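Local atomic coordinates of protein induced by osmotic stress (Scheffersomyces stipitis, PDB entry 5YWN), a protein that probably catalyses the NADPH-dependent reduction of ketones and aldehydes to alcohols, as a haloketone reductase of the dihydroflavonol-4-reductase subfamily. Residues A[122-132]-A[161-171]. The protein carries 1 engineered substitution. Residues are numbered along the deposited sequence; the frame is centred on the assembly and turned at random.
Sequences YTSSVVAMSVP and LAYFGSKQFAE. With NAP (NADP nicotinamide-adenine-dinucleotide phosphate), chain B.
Phe164 slots its ring between Val127 and Pro132. Val127 CB lies over one face, 3.5 Å from the Phe164 ring centroid, and Pro132 CG covers the opposite face, its distance to that centroid being 4.0 Å. Both are CH-pi contacts. Ser130 O meets the ring edge in plane. An alanine in place of Phe164 would probably leave a gap between Val127 and Pro132, with both CH-pi contacts lost. The CG2 methyl of Val127 packs on Lys167 CG at 3.5 Å and on Tyr163 CE2 at 3.7 Å. The Lys167 chain bends at chi2 and chi3 (-60° and -55°), which brings NZ to the end of strand 119-123. There NZ, modelled too close to the cofactor ribose for its place to be sure, appears to donate to Thr123 O (2.9 Å). Ser124 OG donates to Glu171 OE1 at 2.8 Å, from above the carboxylate plane. Asn191 also binds OE1, and Arg258 forms a salt bridge with OE2, so the negative charge of this buried carboxylate is probably balanced. Ser125 OG accepts from Val127 N in an ST turn and approaches C5N of the nicotinamide. Ser125, Tyr163 and Lys167 match the Ser-Tyr-Lys set of short-chain dehydrogenases, with Tyr163 and Lys167 in the YxxxK spacing, consistent with a catalytic role beside NADP.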
loop_
_atom_site.group_PDB
_atom_site.type_symbol
_atom_site.label_atom_id
_atom_site.label_comp_id
_atom_site.label_asym_id
_atom_site.label_seq_id
_atom_site.Cartn_x
_atom_site.Cartn_y
_atom_site.Cartn_z
ATOM N N TYR A 122 7.950 -7.107 -0.250
ATOM C CA TYR A 122 8.058 -5.782 0.250
ATOM C C TYR A 122 7.047 -4.864 -0.434
ATOM O O TYR A 122 6.975 -4.823 -1.607
ATOM C CB TYR A 122 9.457 -5.249 0.063
ATOM C CG TYR A 122 9.590 -3.828 0.458
ATOM C CD1 TYR A 122 9.450 -3.459 1.764
ATOM C CD2 TYR A 122 9.775 -2.853 -0.470
ATOM C CE1 TYR A 122 9.545 -2.175 2.151
ATOM C CE2 TYR A 122 9.870 -1.559 -0.103
ATOM C CZ TYR A 122 9.732 -1.233 1.220
ATOM O OH TYR A 122 9.787 0.011 1.610
ATOM N N THR A 123 6.292 -4.130 0.349
ATOM C CA THR A 123 5.340 -3.191 -0.181
ATOM C C THR A 123 6.078 -1.857 -0.498
ATOM O O THR A 123 6.363 -1.103 0.335
ATOM C CB THR A 123 4.136 -2.905 0.748
ATOM O OG1 THR A 123 3.538 -4.079 1.219
ATOM C CG2 THR A 123 3.103 -2.022 0.056
ATOM N N SER A 124 6.352 -1.651 -1.756
ATOM C CA SER A 124 6.997 -0.454 -2.208
ATOM C C SER A 124 5.932 0.534 -2.672
ATOM O O SER A 124 4.908 0.607 -2.088
ATOM C CB SER A 124 8.019 -0.735 -3.293
ATOM O OG SER A 124 8.920 0.284 -3.480
ATOM N N SER A 125 6.260 1.319 -3.679
ATOM C CA SER A 125 5.391 2.298 -4.258
ATOM C C SER A 125 5.867 2.795 -5.615
ATOM O O SER A 125 7.008 2.750 -5.910
ATOM C CB SER A 125 5.226 3.478 -3.316
ATOM O OG SER A 125 4.542 4.508 -3.894
ATOM N N VAL A 126 4.972 3.407 -6.353
ATOM C CA VAL A 126 5.331 4.054 -7.584
ATOM C C VAL A 126 6.362 5.157 -7.347
ATOM O O VAL A 126 7.098 5.418 -8.182
ATOM C CB VAL A 126 4.125 4.616 -8.358
ATOM C CG1 VAL A 126 3.532 5.815 -7.680
ATOM C CG2 VAL A 126 4.482 4.851 -9.803
ATOM N N VAL A 127 6.376 5.733 -6.165
ATOM C CA VAL A 127 7.294 6.775 -5.787
ATOM C C VAL A 127 8.744 6.320 -5.777
ATOM O O VAL A 127 9.606 7.123 -5.879
ATOM C CB VAL A 127 6.914 7.530 -4.514
ATOM C CG1 VAL A 127 5.474 7.980 -4.581
ATOM C CG2 VAL A 127 7.194 6.719 -3.277
ATOM N N ALA A 128 8.952 5.029 -5.650
ATOM C CA ALA A 128 10.247 4.409 -5.823
ATOM C C ALA A 128 10.775 4.476 -7.259
ATOM O O ALA A 128 11.905 4.381 -7.469
ATOM C CB ALA A 128 10.293 2.997 -5.274
ATOM N N MET A 129 9.877 4.605 -8.198
ATOM C CA MET A 129 10.148 4.518 -9.588
ATOM C C MET A 129 10.261 5.837 -10.324
ATOM O O MET A 129 10.567 5.878 -11.458
ATOM C CB MET A 129 9.057 3.705 -10.230
ATOM C CG MET A 129 8.729 2.409 -9.550
ATOM S SD MET A 129 7.360 1.554 -10.285
ATOM C CE MET A 129 7.876 -0.104 -10.107
ATOM N N SER A 130 9.986 6.896 -9.614
ATOM C CA SER A 130 9.741 8.175 -10.176
ATOM C C SER A 130 10.007 9.345 -9.261
ATOM O O SER A 130 10.300 9.181 -8.141
ATOM C CB SER A 130 8.305 8.246 -10.606
ATOM O OG SER A 130 8.187 9.087 -11.701
ATOM N N VAL A 131 9.803 10.529 -9.812
ATOM C CA VAL A 131 9.836 11.779 -9.104
ATOM C C VAL A 131 8.553 12.523 -9.351
ATOM O O VAL A 131 7.879 12.273 -10.299
ATOM C CB VAL A 131 11.010 12.662 -9.535
ATOM C CG1 VAL A 131 12.286 12.054 -9.138
ATOM C CG2 VAL A 131 10.992 12.881 -11.021
ATOM N N PRO A 132 8.220 13.472 -8.518
ATOM C CA PRO A 132 6.862 13.958 -8.506
ATOM C C PRO A 132 6.418 14.530 -9.832
ATOM O O PRO A 132 5.423 14.108 -10.332
ATOM C CB PRO A 132 6.923 15.061 -7.468
ATOM C CG PRO A 132 7.936 14.604 -6.543
ATOM C CD PRO A 132 8.962 13.966 -7.371
ATOM N N LEU A 161 8.971 14.671 -0.293
ATOM C CA LEU A 161 10.188 14.177 -0.870
ATOM C C LEU A 161 10.826 13.117 -0.016
ATOM O O LEU A 161 11.338 12.215 -0.519
ATOM C CB LEU A 161 11.162 15.273 -1.154
ATOM C CG LEU A 161 10.970 16.076 -2.419
ATOM C CD1 LEU A 161 12.048 17.072 -2.701
ATOM C CD2 LEU A 161 10.590 15.245 -3.604
ATOM N N ALA A 162 10.735 13.245 1.279
ATOM C CA ALA A 162 11.202 12.254 2.172
ATOM C C ALA A 162 10.478 10.922 1.989
ATOM O O ALA A 162 11.091 9.947 1.974
ATOM C CB ALA A 162 11.094 12.729 3.573
ATOM N N TYR A 163 9.173 10.935 1.801
ATOM C CA TYR A 163 8.422 9.713 1.538
ATOM C C TYR A 163 8.869 9.075 0.256
ATOM O O TYR A 163 9.118 7.946 0.242
ATOM C CB TYR A 163 6.923 9.925 1.499
ATOM C CG TYR A 163 6.131 8.696 1.152
ATOM C CD1 TYR A 163 5.924 7.713 2.061
ATOM C CD2 TYR A 163 5.617 8.526 -0.095
ATOM C CE1 TYR A 163 5.213 6.595 1.740
ATOM C CE2 TYR A 163 4.879 7.418 -0.423
ATOM C CZ TYR A 163 4.701 6.448 0.498
ATOM O OH TYR A 163 4.014 5.377 0.161
ATOM N N PHE A 164 9.066 9.854 -0.778
ATOM C CA PHE A 164 9.530 9.356 -2.041
ATOM C C PHE A 164 10.877 8.676 -1.874
ATOM O O PHE A 164 11.064 7.613 -2.323
ATOM C CB PHE A 164 9.729 10.514 -3.007
ATOM C CG PHE A 164 8.612 10.738 -3.952
ATOM C CD1 PHE A 164 7.506 11.407 -3.568
ATOM C CD2 PHE A 164 8.705 10.329 -5.242
ATOM C CE1 PHE A 164 6.496 11.636 -4.441
ATOM C CE2 PHE A 164 7.702 10.552 -6.117
ATOM C CZ PHE A 164 6.595 11.207 -5.719
ATOM N N GLY A 165 11.783 9.313 -1.180
ATOM C CA GLY A 165 13.051 8.758 -0.872
ATOM C C GLY A 165 12.980 7.529 -0.010
ATOM O O GLY A 165 13.636 6.612 -0.296
ATOM N N SER A 166 12.109 7.528 0.970
ATOM C CA SER A 166 11.984 6.429 1.882
ATOM C C SER A 166 11.661 5.155 1.123
ATOM O O SER A 166 12.199 4.167 1.409
ATOM C CB SER A 166 10.913 6.661 2.964
ATOM O OG SER A 166 9.615 6.589 2.527
ATOM N N LYS A 167 10.771 5.237 0.172
ATOM C CA LYS A 167 10.424 4.104 -0.623
ATOM C C LYS A 167 11.512 3.615 -1.587
ATOM O O LYS A 167 11.807 2.485 -1.621
ATOM C CB LYS A 167 9.065 4.298 -1.297
ATOM C CG LYS A 167 7.945 4.772 -0.434
ATOM C CD LYS A 167 7.622 3.863 0.708
ATOM C CE LYS A 167 7.346 2.486 0.248
ATOM N NZ LYS A 167 6.815 1.632 1.309
ATOM N N GLN A 168 12.124 4.526 -2.306
ATOM C CA GLN A 168 13.149 4.186 -3.219
ATOM C C GLN A 168 14.322 3.516 -2.523
ATOM O O GLN A 168 14.737 2.537 -2.955
ATOM C CB GLN A 168 13.655 5.448 -3.906
ATOM C CG GLN A 168 14.722 5.234 -4.950
ATOM C CD GLN A 168 15.638 6.427 -5.204
ATOM O OE1 GLN A 168 16.754 6.255 -5.586
ATOM N NE2 GLN A 168 15.141 7.614 -5.012
ATOM N N PHE A 169 14.811 4.102 -1.455
ATOM C CA PHE A 169 15.925 3.576 -0.691
ATOM C C PHE A 169 15.704 2.264 0.076
ATOM O O PHE A 169 16.510 1.424 0.052
ATOM C CB PHE A 169 16.645 4.664 0.101
ATOM C CG PHE A 169 17.174 5.745 -0.772
ATOM C CD1 PHE A 169 18.211 5.514 -1.596
ATOM C CD2 PHE A 169 16.554 6.936 -0.846
ATOM C CE1 PHE A 169 18.654 6.482 -2.463
ATOM C CE2 PHE A 169 16.977 7.905 -1.711
ATOM C CZ PHE A 169 18.024 7.677 -2.517
ATOM N N ALA A 170 14.562 2.135 0.684
ATOM C CA ALA A 170 14.197 0.895 1.282
ATOM C C ALA A 170 14.113 -0.220 0.264
ATOM O O ALA A 170 14.686 -1.196 0.482
ATOM C CB ALA A 170 12.924 1.025 2.033
ATOM N N GLU A 171 13.466 -0.006 -0.867
ATOM C CA GLU A 171 13.383 -1.005 -1.910
ATOM C C GLU A 171 14.737 -1.406 -2.506
ATOM O O GLU A 171 15.000 -2.544 -2.649
ATOM C CB GLU A 171 12.384 -0.657 -3.013
ATOM C CG GLU A 171 11.998 -1.851 -3.886
ATOM C CD GLU A 171 11.330 -1.575 -5.222
ATOM O OE1 GLU A 171 10.687 -0.583 -5.410
ATOM O OE2 GLU A 171 11.481 -2.412 -6.078
HETATM P PA NAP B . -1.297 3.594 6.493
HETATM O O1A NAP B . -2.755 3.233 6.346
HETATM O O2A NAP B . -0.893 4.764 7.358
HETATM O O5B NAP B . -0.505 2.290 7.008
HETATM C C5B NAP B . 0.760 2.419 7.653
HETATM C C4B NAP B . 0.862 1.413 8.793
HETATM O O4B NAP B . 2.236 1.152 9.095
HETATM C C3B NAP B . 0.197 1.932 10.058
HETATM O O3B NAP B . -0.882 1.078 10.451
HETATM C C2B NAP B . 1.274 1.960 11.125
HETATM O O2B NAP B . 0.917 1.129 12.225
HETATM C C1B NAP B . 2.546 1.456 10.458
HETATM N N9A NAP B . 3.601 2.499 10.521
HETATM C C8A NAP B . 3.558 3.697 9.906
HETATM N N7A NAP B . 4.683 4.411 10.170
HETATM C C5A NAP B . 5.468 3.663 10.966
HETATM C C6A NAP B . 6.791 3.815 11.614
HETATM N N6A NAP B . 7.522 4.945 11.457
HETATM N N1A NAP B . 7.243 2.788 12.368
HETATM C C2A NAP B . 6.534 1.656 12.537
HETATM N N3A NAP B . 5.326 1.458 11.977
HETATM C C4A NAP B . 4.749 2.403 11.196
HETATM O O3 NAP B . -0.683 3.819 5.021
HETATM P PN NAP B . -1.243 2.983 3.766
HETATM O O1N NAP B . -1.835 3.957 2.775
HETATM O O2N NAP B . -2.081 1.842 4.292
HETATM O O5D NAP B . 0.100 2.367 3.125
HETATM C C5D NAP B . 0.434 0.995 3.328
HETATM C C4D NAP B . 1.771 0.685 2.665
HETATM O O4D NAP B . 1.614 0.615 1.244
HETATM C C3D NAP B . 2.811 1.754 2.966
HETATM O O3D NAP B . 3.902 1.204 3.711
HETATM C C2D NAP B . 3.286 2.275 1.624
HETATM O O2D NAP B . 4.698 2.093 1.480
HETATM C C1D NAP B . 2.530 1.483 0.568
HETATM N N1N NAP B . 1.809 2.394 -0.326
HETATM C C2N NAP B . 0.546 2.740 -0.044
HETATM C C3N NAP B . -0.155 3.604 -0.879
HETATM C C7N NAP B . -1.569 3.985 -0.556
HETATM O O7N NAP B . -2.084 4.922 -1.143
HETATM N N7N NAP B . -2.228 3.286 0.367
HETATM C C4N NAP B . 0.465 4.109 -2.012
HETATM C C5N NAP B . 1.774 3.736 -2.281
HETATM C C6N NAP B . 2.430 2.870 -1.414
HETATM P P2B NAP B . 0.094 1.731 13.471
HETATM O O1X NAP B . 0.489 0.846 14.630
HETATM O O2X NAP B . 0.583 3.154 13.577
HETATM O O3X NAP B . -1.350 1.598 13.050
HETATM O O HOH W 1 12.247 8.349 -4.749
#